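Long-range contacts in Nadp(h)-dependent ketose reductase (Bemisia argentifolii, PDB 1E3J), which probably catalyses the NADP(H)-dependent interconversion of fructose and sorbitol, as a zinc-containing member of the alcohol dehydrogenase family: residues S7-Y11 / V58-I64; P22-P26 / R127-H131; L182-L186 / C313-L318; V215-V219 / R232-I237; I258-R262 / A286-D290. Where two conformers were deposited one is given. Residue numbers count along the deposited sequence, not the author numbering.

How the contacts relate
Four of the five contacts fall into two pairs, one in each half of this alcohol dehydrogenase fold, with contact 3 between them. Contacts 1 and 2 lie in the GroES-like part; their centres are about 16 Å apart, and their segments alternate, so the two closures cross along the chain. Contacts 4 and 5 belong to the Rossmann-type part with its six-stranded parallel sheet, about 42 to 48 Å from the first pair, centre to centre. They come in series, and I233 CG2 of contact 4 packs on I260 CD1 of contact 5 at 4.1 Å. Contact 3 closes the long loop that holds contacts 4 and 5, bringing the chain back from the nucleotide-binding half.

Contact 1 of 5, residues S7-Y11 / V58-I64; sequences SAVLY and VKDPMVI
The chain from V58 to I64 comes in as a loop, forms the short strand 62-63 antiparallel to the extended S7-L10, and leaves it at I64. V58 (chi1 t) points toward the partner, CG2 4.1 Å from L10 CD2. After K59 and D60, P61 sets its CB over the face of the Y11 ring, 4.0 Å from the centroid and 4° off the normal, a CH-pi contact; the same CB is 3.6 Å from V9 CG1, and P61 CA approaches L10 O at 3.2 Å as a CA-H...O contact. M62 and L10 form a hydrogen-bonded antiparallel pair, CA to CA 5.2 Å: M62 N to L10 O and L10 N to M62 O are both 2.9 Å. On one face, L10 (chi1 t, chi2 p) and M62 (chi1 t, chi2 t, chi3 p) bring L10 CD2 and M62 CE to 4.3 Å. V63 faces V9 as a non-hydrogen-bonded pair, CA to CA 4.4 Å, side chains on the other face. I64 N then donates to A8 O at 3.1 Å, while I64 CG2 meets A8 CB at 4.2 Å and I64 CG1 meets L10 CB at 4.3 Å. Two residues on comes the zinc ligand H66. Strand 6-12 is the middle of a three-stranded antiparallel sheet, with 15-20 along its other edge; Y47 of helix 42-50 touches L10 and V58, and F332 of helix 328-337 touches I64.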
# COMPACT_ATOMS: atom_id res chain seq x y z
N SER A 7 -11.91 -10.66 43.12
CA SER A 7 -11.95 -9.87 41.89
C SER A 7 -12.01 -8.42 42.26
O SER A 7 -12.60 -8.08 43.27
CB SER A 7 -13.20 -10.23 41.09
OG SER A 7 -13.40 -11.64 41.11
N ALA A 8 -11.41 -7.55 41.46
CA ALA A 8 -11.47 -6.13 41.74
C ALA A 8 -12.67 -5.53 41.00
O ALA A 8 -12.61 -5.31 39.79
CB ALA A 8 -10.18 -5.47 41.31
N VAL A 9 -13.77 -5.27 41.72
CA VAL A 9 -14.99 -4.74 41.13
C VAL A 9 -15.21 -3.24 41.32
O VAL A 9 -15.24 -2.74 42.44
CB VAL A 9 -16.25 -5.46 41.69
CG1 VAL A 9 -17.50 -4.94 40.95
CG2 VAL A 9 -16.13 -6.99 41.55
N LEU A 10 -15.38 -2.53 40.22
CA LEU A 10 -15.61 -1.09 40.28
C LEU A 10 -17.12 -0.84 40.26
O LEU A 10 -17.80 -1.16 39.28
CB LEU A 10 -14.97 -0.40 39.09
CG LEU A 10 -15.15 1.11 39.01
CD1 LEU A 10 -14.38 1.79 40.17
CD2 LEU A 10 -14.64 1.60 37.65
N TYR A 11 -17.64 -0.28 41.36
CA TYR A 11 -19.07 -0.00 41.48
C TYR A 11 -19.45 1.35 40.92
O TYR A 11 -20.56 1.54 40.44
CB TYR A 11 -19.52 -0.11 42.94
CG TYR A 11 -19.81 -1.53 43.40
CD1 TYR A 11 -18.79 -2.47 43.53
CD2 TYR A 11 -21.13 -1.96 43.66
CE1 TYR A 11 -19.07 -3.80 43.90
CE2 TYR A 11 -21.41 -3.29 44.02
CZ TYR A 11 -20.37 -4.20 44.14
OH TYR A 11 -20.61 -5.51 44.53
N VAL A 58 -19.54 3.65 33.32
CA VAL A 58 -19.76 2.48 34.17
C VAL A 58 -21.11 2.64 34.85
O VAL A 58 -21.23 3.31 35.87
CB VAL A 58 -18.68 2.35 35.24
CG1 VAL A 58 -18.90 1.07 36.04
CG2 VAL A 58 -17.31 2.36 34.58
N LYS A 59 -22.12 2.02 34.25
CA LYS A 59 -23.48 2.11 34.76
C LYS A 59 -23.72 1.10 35.88
O LYS A 59 -24.47 1.37 36.81
CB LYS A 59 -24.47 1.88 33.62
N ASP A 60 -23.07 -0.06 35.78
CA ASP A 60 -23.21 -1.13 36.77
C ASP A 60 -21.82 -1.64 37.18
O ASP A 60 -20.84 -1.40 36.47
CB ASP A 60 -24.03 -2.28 36.17
CG ASP A 60 -25.54 -2.03 36.24
OD1 ASP A 60 -25.96 -1.05 36.90
OD2 ASP A 60 -26.31 -2.83 35.65
N PRO A 61 -21.72 -2.34 38.32
CA PRO A 61 -20.42 -2.86 38.76
C PRO A 61 -19.71 -3.60 37.63
O PRO A 61 -20.32 -4.39 36.90
CB PRO A 61 -20.78 -3.77 39.95
CG PRO A 61 -22.20 -4.14 39.70
CD PRO A 61 -22.79 -2.84 39.20
N MET A 62 -18.42 -3.35 37.48
CA MET A 62 -17.64 -3.95 36.41
C MET A 62 -16.26 -4.40 36.89
O MET A 62 -15.53 -3.61 37.51
CB MET A 62 -17.51 -2.92 35.28
CG MET A 62 -16.45 -3.20 34.20
SD MET A 62 -16.09 -1.71 33.17
CE MET A 62 -14.78 -0.90 34.17
N VAL A 63 -15.89 -5.66 36.63
CA VAL A 63 -14.54 -6.10 37.00
C VAL A 63 -13.61 -5.24 36.16
O VAL A 63 -13.85 -5.00 34.99
CB VAL A 63 -14.29 -7.56 36.65
CG1 VAL A 63 -12.84 -7.90 36.83
CG2 VAL A 63 -15.17 -8.45 37.50
N ILE A 64 -12.55 -4.76 36.78
CA ILE A 64 -11.57 -3.88 36.19
C ILE A 64 -10.38 -4.73 35.64
O ILE A 64 -10.30 -5.94 35.90
CB ILE A 64 -11.16 -2.90 37.33
CG1 ILE A 64 -11.42 -1.45 36.93
CG2 ILE A 64 -9.77 -3.21 37.85
CD1 ILE A 64 -10.34 -0.80 36.09

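Contact 2 of 5, residues P22-P26 / R127-H131; sequences PIPEP and RYYVH
This is an apolar surface contact in the GroES-like part of the fold, where the proline-rich loop P22-P26, between strands 15-20 and 30-40, runs alongside strand 128-132. The loop is extended without being a strand, with phi near -70° at its three prolines. From I23 to P26 it runs 25° away from the direction of Y128 to V130. Closest CA pairs are I23 with Y128, 6.3 Å, and P26 with V130, 5.9 Å, and no beta bridge forms between them. Y128 (chi1 m) and V130 point toward the loop, and Y129 between them points away. I23 (chi1 m, chi2 t) brings CG2 to 4.0 Å from Y128 CB and sets CD1 over one face of the ring. P24 spans both residues: its CD is 4.0 Å from Y128 CB and its CB 3.9 Å from V130 CB. V130, with chi1 off-well at 128°, pushes CG2 to 3.5 Å from P26 N and 3.8 Å from P26 CG. The strand's backbone instead bonds to strand 30-40, with Y129 to L33 and H131 to V31. The three prolines have no NH to offer and neither I23 nor E25 bonds to the strand, so apolar packing holds the two together.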
# COMPACT_ATOMS: atom_id res chain seq x y z
N PRO A 22 -18.24 -15.59 41.17
CA PRO A 22 -18.19 -17.03 40.91
C PRO A 22 -17.11 -17.32 39.84
O PRO A 22 -16.73 -16.43 39.08
CB PRO A 22 -19.60 -17.37 40.41
CG PRO A 22 -20.20 -16.03 40.00
CD PRO A 22 -19.60 -15.04 40.99
N ILE A 23 -16.58 -18.54 39.82
CA ILE A 23 -15.58 -18.89 38.81
C ILE A 23 -16.32 -19.11 37.49
O ILE A 23 -17.26 -19.91 37.40
CB ILE A 23 -14.81 -20.19 39.17
CG1 ILE A 23 -14.15 -20.04 40.54
CG2 ILE A 23 -13.75 -20.48 38.10
CD1 ILE A 23 -13.18 -21.15 40.89
N PRO A 24 -15.91 -18.39 36.43
CA PRO A 24 -16.54 -18.50 35.11
C PRO A 24 -16.35 -19.88 34.47
O PRO A 24 -15.40 -20.62 34.77
CB PRO A 24 -15.84 -17.41 34.28
CG PRO A 24 -14.94 -16.66 35.24
CD PRO A 24 -14.67 -17.59 36.38
N GLU A 25 -17.27 -20.21 33.58
CA GLU A 25 -17.23 -21.46 32.84
C GLU A 25 -17.02 -21.16 31.34
O GLU A 25 -17.74 -20.34 30.76
CB GLU A 25 -18.53 -22.23 33.05
CG GLU A 25 -18.39 -23.39 34.04
CD GLU A 25 -17.35 -24.40 33.58
OE1 GLU A 25 -17.41 -24.80 32.39
OE2 GLU A 25 -16.48 -24.78 34.40
N PRO A 26 -16.02 -21.82 30.71
CA PRO A 26 -15.62 -21.70 29.30
C PRO A 26 -16.61 -22.22 28.25
O PRO A 26 -17.02 -23.38 28.29
CB PRO A 26 -14.34 -22.52 29.21
CG PRO A 26 -13.94 -22.78 30.61
CD PRO A 26 -15.18 -22.80 31.40
N ARG A 127 -8.98 -13.66 40.01
CA ARG A 127 -8.13 -14.86 40.10
C ARG A 127 -8.35 -15.72 38.88
O ARG A 127 -7.44 -16.40 38.42
CB ARG A 127 -8.47 -15.72 41.33
CG ARG A 127 -8.37 -15.04 42.69
CD ARG A 127 -6.96 -15.08 43.31
NE ARG A 127 -6.99 -14.56 44.69
CZ ARG A 127 -6.00 -13.87 45.26
NH1 ARG A 127 -4.89 -13.62 44.58
NH2 ARG A 127 -6.15 -13.38 46.48
N TYR A 128 -9.59 -15.74 38.43
CA TYR A 128 -9.97 -16.53 37.28
C TYR A 128 -10.68 -15.70 36.25
O TYR A 128 -11.41 -14.76 36.57
CB TYR A 128 -10.87 -17.68 37.69
CG TYR A 128 -10.13 -18.73 38.44
CD1 TYR A 128 -9.42 -19.73 37.76
CD2 TYR A 128 -10.06 -18.71 39.83
CE1 TYR A 128 -8.67 -20.68 38.45
CE2 TYR A 128 -9.30 -19.66 40.53
CZ TYR A 128 -8.61 -20.63 39.84
OH TYR A 128 -7.87 -21.58 40.53
N TYR A 129 -10.49 -16.09 34.99
CA TYR A 129 -11.09 -15.36 33.87
C TYR A 129 -11.24 -16.28 32.68
O TYR A 129 -10.40 -17.15 32.43
CB TYR A 129 -10.17 -14.18 33.54
CG TYR A 129 -10.59 -13.33 32.38
CD1 TYR A 129 -11.75 -12.56 32.43
CD2 TYR A 129 -9.81 -13.30 31.20
CE1 TYR A 129 -12.15 -11.80 31.33
CE2 TYR A 129 -10.19 -12.54 30.10
CZ TYR A 129 -11.35 -11.80 30.16
OH TYR A 129 -11.72 -11.08 29.05
N VAL A 130 -12.31 -16.10 31.95
CA VAL A 130 -12.59 -16.90 30.75
C VAL A 130 -12.39 -15.95 29.53
O VAL A 130 -12.78 -14.79 29.61
CB VAL A 130 -14.03 -17.45 30.85
CG1 VAL A 130 -14.85 -17.13 29.61
CG2 VAL A 130 -13.96 -18.98 31.13
N HIS A 131 -11.79 -16.42 28.44
CA HIS A 131 -11.55 -15.55 27.27
C HIS A 131 -11.51 -16.37 25.98
O HIS A 131 -11.13 -17.55 26.01
CB HIS A 131 -10.18 -14.84 27.46
CG HIS A 131 -10.00 -13.60 26.64
ND1 HIS A 131 -10.86 -12.52 26.71
CD2 HIS A 131 -9.04 -13.26 25.75
CE1 HIS A 131 -10.43 -11.57 25.91
NE2 HIS A 131 -9.33 -11.99 25.31

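Contact 3 of 5, residues L182-L186 / C313-L318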
# COMPACT_ATOMS: atom_id res chain seq x y z
N LEU A 182 7.58 4.97 26.19
CA LEU A 182 8.63 3.96 26.31
C LEU A 182 8.36 2.75 25.41
O LEU A 182 9.29 2.28 24.76
CB LEU A 182 8.84 3.51 27.77
CG LEU A 182 9.29 4.70 28.67
CD1 LEU A 182 9.38 4.27 30.14
CD2 LEU A 182 10.64 5.26 28.16
N VAL A 183 7.13 2.24 25.33
CA VAL A 183 6.94 1.09 24.43
C VAL A 183 7.15 1.54 22.96
O VAL A 183 7.68 0.77 22.16
CB VAL A 183 5.57 0.36 24.60
CG1 VAL A 183 5.52 -0.26 25.96
CG2 VAL A 183 4.41 1.29 24.45
N SER A 184 6.80 2.78 22.64
CA SER A 184 7.05 3.29 21.28
C SER A 184 8.55 3.30 21.00
O SER A 184 8.97 3.05 19.87
CB SER A 184 6.52 4.70 21.10
OG SER A 184 5.11 4.70 21.17
N VAL A 185 9.37 3.58 22.02
CA VAL A 185 10.82 3.59 21.80
C VAL A 185 11.26 2.18 21.51
O VAL A 185 12.01 1.92 20.53
CB VAL A 185 11.60 4.15 23.02
CG1 VAL A 185 13.10 3.79 22.91
CG2 VAL A 185 11.45 5.67 23.10
N LEU A 186 10.82 1.27 22.35
CA LEU A 186 11.14 -0.15 22.20
C LEU A 186 10.69 -0.70 20.82
O LEU A 186 11.48 -1.32 20.10
CB LEU A 186 10.47 -0.95 23.33
CG LEU A 186 11.05 -0.69 24.76
CD1 LEU A 186 10.17 -1.31 25.81
CD2 LEU A 186 12.45 -1.31 24.84
N CYS A 313 13.30 -6.56 22.89
CA CYS A 313 12.64 -5.62 23.77
C CYS A 313 12.59 -6.14 25.18
O CYS A 313 12.04 -7.21 25.45
CB CYS A 313 11.20 -5.37 23.31
SG CYS A 313 11.14 -4.56 21.76
N ASN A 314 13.18 -5.36 26.07
CA ASN A 314 13.17 -5.66 27.48
C ASN A 314 11.97 -4.85 27.94
O ASN A 314 12.05 -3.62 28.01
CB ASN A 314 14.43 -5.10 28.13
CG ASN A 314 14.38 -5.18 29.67
OD1 ASN A 314 13.29 -5.22 30.27
ND2 ASN A 314 15.56 -5.18 30.30
N VAL A 315 10.85 -5.49 28.23
CA VAL A 315 9.72 -4.71 28.70
C VAL A 315 9.62 -4.81 30.22
O VAL A 315 8.97 -4.00 30.85
CB VAL A 315 8.37 -5.18 28.08
CG1 VAL A 315 8.34 -4.87 26.58
CG2 VAL A 315 8.16 -6.65 28.33
N LYS A 316 10.28 -5.82 30.79
CA LYS A 316 10.24 -6.03 32.24
C LYS A 316 10.77 -4.82 33.00
O LYS A 316 10.27 -4.49 34.08
CB LYS A 316 11.02 -7.32 32.62
CG LYS A 316 12.56 -7.24 32.48
CD LYS A 316 13.23 -8.64 32.28
CE LYS A 316 12.83 -9.66 33.38
NZ LYS A 316 13.34 -11.06 33.15
N GLN A 317 11.75 -4.12 32.44
CA GLN A 317 12.30 -2.94 33.11
C GLN A 317 11.24 -1.86 33.27
O GLN A 317 11.51 -0.83 33.88
CB GLN A 317 13.45 -2.34 32.30
CG GLN A 317 12.99 -1.60 31.02
CD GLN A 317 14.16 -1.31 30.10
OE1 GLN A 317 15.06 -0.56 30.47
NE2 GLN A 317 14.16 -1.92 28.90
N LEU A 318 10.06 -2.06 32.71
CA LEU A 318 9.00 -1.05 32.77
C LEU A 318 8.22 -1.12 34.07
O LEU A 318 7.55 -0.17 34.47
CB LEU A 318 8.03 -1.22 31.60
CG LEU A 318 8.15 -0.40 30.30
CD1 LEU A 318 9.55 0.13 30.12
CD2 LEU A 318 7.73 -1.29 29.12
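L182-L186 is one and a half turns of helix 179-190, with L186 N bonded to L182 O at 3.0 Å; C313-L318 is a bend that starts extended and tightens into a 3-10 turn at K316-L318. This is the helix after the first strand of the Rossmann-type fold, the one that begins at the glycine-rich GxGxxG-like turn, and the bend leads from helix 301-309 into strand 319-324. The backbones come closest at L186 and C313, CA to CA 5.9 Å, and stand 8.2 Å apart at L182 and L318. L186 (chi1 m, chi2 t) points toward the bend and packs CD1 inside it, 3.7 Å from N314 O, 4.1 Å from V315 CG1 and 4.1 Å from L318 CD2, while CB lies 4.0 Å from C313 SG. One turn back along the helix, V183 CG1 and L182 CD1 reach L318 at CD2 (4.0 Å) and CD1 (4.1 Å). L154 of helix 151-164 packs on both V183 and V315, so this apolar junction adjoins the helix carrying E152, a zinc-site residue not metal-bound in this chain. The bend braces itself: N314 OD1 accepts from Q317 N at 2.9 Å, an Asx motif. Q317 OE1 bonds to N210 of helix 202-210, while Q317 NE2 donates back to N314 O at 2.9 Å, almost linearly at 175°.

Contact 4 of 5, residues V215-V219 / R232-I237; sequences VTLVV and RIRSAI
R232 reaches over from its helix to clasp a single backbone oxygen: NH1 and NH2 both donate to V218 O, at 2.7 and 2.8 Å. NH2 also forms a salt bridge to E224. The setting is a beta-alpha unit of the Rossmann-type fold: edge strand 215-218 of the parallel sheet is followed by helix 226-236 packed back on it, R232-A236 running nearly antiparallel (160°) to the strand with axes 9.9 Å apart. R232 is two-conformer; the one given has chi1 t, chi2 134° and chi3 p, passing L217 CB, which lies 4.2 Å from NH1, and setting NH2 3.7 Å from V219 CG2. V215, L217 and V219 point toward the helix. The register pairs L217 with I233 (CA to CA 7.8 Å) and V215 with A236 (7.3 Å). L217 (chi1 m, chi2 t) puts CD1 4.0 Å from I233 CG1 and 4.2 Å from A236 CB. V215 (chi1 t) closes the far end, CG1 4.0 Å from A236 CB and CG2 4.4 Å from I237 CG2.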
# COMPACT_ATOMS: atom_id res chain seq x y z
N VAL A 215 18.89 9.39 21.09
CA VAL A 215 19.08 10.72 21.61
C VAL A 215 17.92 11.01 22.55
O VAL A 215 16.79 10.62 22.25
CB VAL A 215 19.01 11.78 20.49
CG1 VAL A 215 19.30 13.15 21.09
CG2 VAL A 215 19.96 11.44 19.35
N THR A 216 18.19 11.65 23.69
CA THR A 216 17.14 12.04 24.63
C THR A 216 17.28 13.54 24.92
O THR A 216 18.37 14.07 24.90
CB THR A 216 17.24 11.29 25.96
OG1 THR A 216 18.49 11.59 26.58
CG2 THR A 216 17.13 9.79 25.76
N LEU A 217 16.17 14.22 25.19
CA LEU A 217 16.23 15.65 25.47
C LEU A 217 15.20 16.03 26.51
O LEU A 217 14.05 15.59 26.44
CB LEU A 217 15.93 16.45 24.22
CG LEU A 217 16.89 16.23 23.08
CD1 LEU A 217 16.23 16.65 21.79
CD2 LEU A 217 18.17 17.01 23.34
N VAL A 218 15.62 16.82 27.50
CA VAL A 218 14.68 17.28 28.51
C VAL A 218 13.95 18.42 27.82
O VAL A 218 14.56 19.37 27.34
CB VAL A 218 15.39 17.77 29.77
CG1 VAL A 218 14.36 18.22 30.81
CG2 VAL A 218 16.21 16.63 30.36
N VAL A 219 12.62 18.30 27.73
CA VAL A 219 11.81 19.30 27.06
C VAL A 219 10.51 19.48 27.82
O VAL A 219 9.84 18.52 28.17
CB VAL A 219 11.51 18.83 25.62
CG1 VAL A 219 10.47 19.72 24.96
CG2 VAL A 219 12.80 18.82 24.83
N ARG A 232 16.36 22.83 19.15
CA ARG A 232 17.14 21.94 19.98
C ARG A 232 17.03 20.52 19.39
O ARG A 232 18.01 19.80 19.28
CB ARG A 232 16.59 21.99 21.41
CG ARG A 232 17.33 21.09 22.38
CD ARG A 232 17.64 21.83 23.67
NE ARG A 232 16.43 22.16 24.38
CZ ARG A 232 15.93 21.42 25.35
NH1 ARG A 232 16.56 20.30 25.72
NH2 ARG A 232 14.79 21.78 25.92
N ILE A 233 15.82 20.14 18.99
CA ILE A 233 15.59 18.81 18.42
C ILE A 233 16.23 18.71 17.04
O ILE A 233 16.85 17.69 16.71
CB ILE A 233 14.09 18.49 18.28
CG1 ILE A 233 13.42 18.52 19.65
CG2 ILE A 233 13.92 17.14 17.59
CD1 ILE A 233 11.92 18.91 19.62
N ARG A 234 16.09 19.74 16.23
CA ARG A 234 16.65 19.68 14.89
C ARG A 234 18.16 19.56 14.96
O ARG A 234 18.78 18.83 14.18
CB ARG A 234 16.27 20.93 14.10
CG ARG A 234 16.51 20.83 12.60
CD ARG A 234 16.25 22.20 11.95
NE ARG A 234 14.90 22.70 12.24
CZ ARG A 234 13.90 22.69 11.36
NH1 ARG A 234 14.10 22.22 10.12
NH2 ARG A 234 12.69 23.13 11.71
N SER A 235 18.75 20.26 15.92
CA SER A 235 20.20 20.23 16.04
C SER A 235 20.73 18.93 16.61
O SER A 235 21.90 18.60 16.42
CB SER A 235 20.66 21.38 16.93
OG SER A 235 20.81 20.94 18.27
N ALA A 236 19.88 18.18 17.30
CA ALA A 236 20.30 16.92 17.90
C ALA A 236 20.37 15.75 16.94
O ALA A 236 20.87 14.67 17.29
CB ALA A 236 19.39 16.58 19.05
N ILE A 237 19.86 15.94 15.73
CA ILE A 237 19.83 14.86 14.76
C ILE A 237 20.11 15.38 13.38
O ILE A 237 20.35 16.57 13.19
CB ILE A 237 18.45 14.21 14.73
CG1 ILE A 237 17.41 15.24 14.28
CG2 ILE A 237 18.09 13.70 16.10
CD1 ILE A 237 16.00 14.67 14.22

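Contact 5 of 5, residues I258-R262 / A286-D290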
# COMPACT_ATOMS: atom_id res chain seq x y z
N ILE A 258 3.71 18.60 14.67
CA ILE A 258 3.38 19.09 13.35
C ILE A 258 4.50 19.96 12.76
O ILE A 258 4.80 19.91 11.54
CB ILE A 258 2.13 19.95 13.41
CG1 ILE A 258 0.94 19.08 13.80
CG2 ILE A 258 1.89 20.67 12.06
CD1 ILE A 258 -0.34 19.84 14.00
N ASN A 259 5.13 20.78 13.60
CA ASN A 259 6.13 21.67 13.06
C ASN A 259 7.52 21.07 12.92
O ASN A 259 8.32 21.53 12.12
CB ASN A 259 6.17 22.96 13.89
CG ASN A 259 4.91 23.81 13.70
OD1 ASN A 259 4.42 23.96 12.58
ND2 ASN A 259 4.39 24.36 14.78
N ILE A 260 7.80 20.01 13.66
CA ILE A 260 9.12 19.40 13.58
C ILE A 260 9.14 18.20 12.62
O ILE A 260 10.22 17.76 12.18
CB ILE A 260 9.55 18.92 14.95
CG1 ILE A 260 10.98 18.38 14.90
CG2 ILE A 260 8.61 17.82 15.40
CD1 ILE A 260 12.05 19.42 14.69
N THR A 261 7.97 17.66 12.28
CA THR A 261 7.94 16.49 11.40
C THR A 261 8.38 16.79 9.97
O THR A 261 8.01 17.83 9.41
CB THR A 261 6.54 15.83 11.36
OG1 THR A 261 6.20 15.38 12.68
CG2 THR A 261 6.55 14.63 10.41
N ARG A 262 9.18 15.90 9.39
CA ARG A 262 9.63 16.07 8.02
C ARG A 262 8.49 16.08 6.99
O ARG A 262 7.50 15.36 7.13
CB ARG A 262 10.61 14.95 7.63
CG ARG A 262 11.27 15.13 6.26
CD ARG A 262 12.02 13.83 5.82
NE ARG A 262 12.97 13.37 6.83
CZ ARG A 262 13.49 12.14 6.91
NH1 ARG A 262 13.15 11.19 6.02
NH2 ARG A 262 14.37 11.85 7.87
N ALA A 286 0.50 22.34 4.25
CA ALA A 286 1.54 22.97 3.43
C ALA A 286 2.74 22.05 3.15
O ALA A 286 3.51 22.33 2.25
CB ALA A 286 2.02 24.27 4.11
N ARG A 287 2.88 20.96 3.90
CA ARG A 287 4.00 20.02 3.70
C ARG A 287 3.53 18.54 3.69
O ARG A 287 4.30 17.60 3.91
CB ARG A 287 5.05 20.29 4.79
CG ARG A 287 5.45 21.80 4.82
CD ARG A 287 6.70 22.14 5.64
NE ARG A 287 6.53 21.88 7.07
CZ ARG A 287 7.04 20.81 7.68
NH1 ARG A 287 7.75 19.93 6.97
NH2 ARG A 287 6.84 20.61 8.98
N GLU A 288 2.25 18.35 3.41
CA GLU A 288 1.65 17.03 3.39
C GLU A 288 2.05 16.14 4.55
O GLU A 288 2.48 15.01 4.33
CB GLU A 288 1.91 16.27 2.06
CG GLU A 288 1.05 16.73 0.91
CD GLU A 288 0.98 15.72 -0.26
OE1 GLU A 288 1.63 14.64 -0.18
OE2 GLU A 288 0.26 16.01 -1.25
N ILE A 289 1.94 16.64 5.77
CA ILE A 289 2.21 15.82 6.94
C ILE A 289 0.86 15.11 7.15
O ILE A 289 -0.19 15.77 7.12
CB ILE A 289 2.41 16.65 8.23
CG1 ILE A 289 3.58 17.64 8.08
CG2 ILE A 289 2.60 15.72 9.44
CD1 ILE A 289 4.94 17.03 8.02
N ASP A 290 0.87 13.80 7.33
CA ASP A 290 -0.36 13.11 7.60
C ASP A 290 -0.46 12.96 9.12
O ASP A 290 0.55 12.83 9.81
CB ASP A 290 -0.35 11.72 6.97
CG ASP A 290 -0.41 11.76 5.42
OD1 ASP A 290 -0.82 12.79 4.83
OD2 ASP A 290 -0.04 10.74 4.80
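I258 lies in the last turn of helix 251-260, its side chain against A284 and N283 of helix 281-285, while its carbonyl faces the other segment: I258 O is 4.3 Å from I289 CG1 and 3.3 Å from R287 NH2. N259 points its CA-to-CB bond away and bonds through OD1 to N283; its own carbonyl oxygen is 3.6 Å from R287 NH2. I260 turns its side chain from this contact and packs on I230 and I233 of helix 226-236. At T261 the backbone leaves helical angles (phi/psi -68/138) and the carbonyl takes both R287 donors: R287 NH2 and NH1 donate to T261 O at 3.0 and 3.2 Å, with the oxygen at the edge of the guanidinium. T261 OG1 is hydrogen-bonded to G257 O, while T261 CG2 meets I289 CD1 at 3.8 Å. In the Rossmann-type fold these are the turn from helix 251-260 into strand 266-269 and the link from helix 281-285 into strand 290-293, outermost in this chain. That second helix ends in a Schellman motif with E288, at positive phi, as C-prime; E288 OE2 hydrogen-bonds to H159, and D290 OD2 forms a salt bridge to R163, both of the second subunit. R262 sends its side chain off to L240 O, and its carbonyl oxygen lies 3.2 Å from I289 CD1.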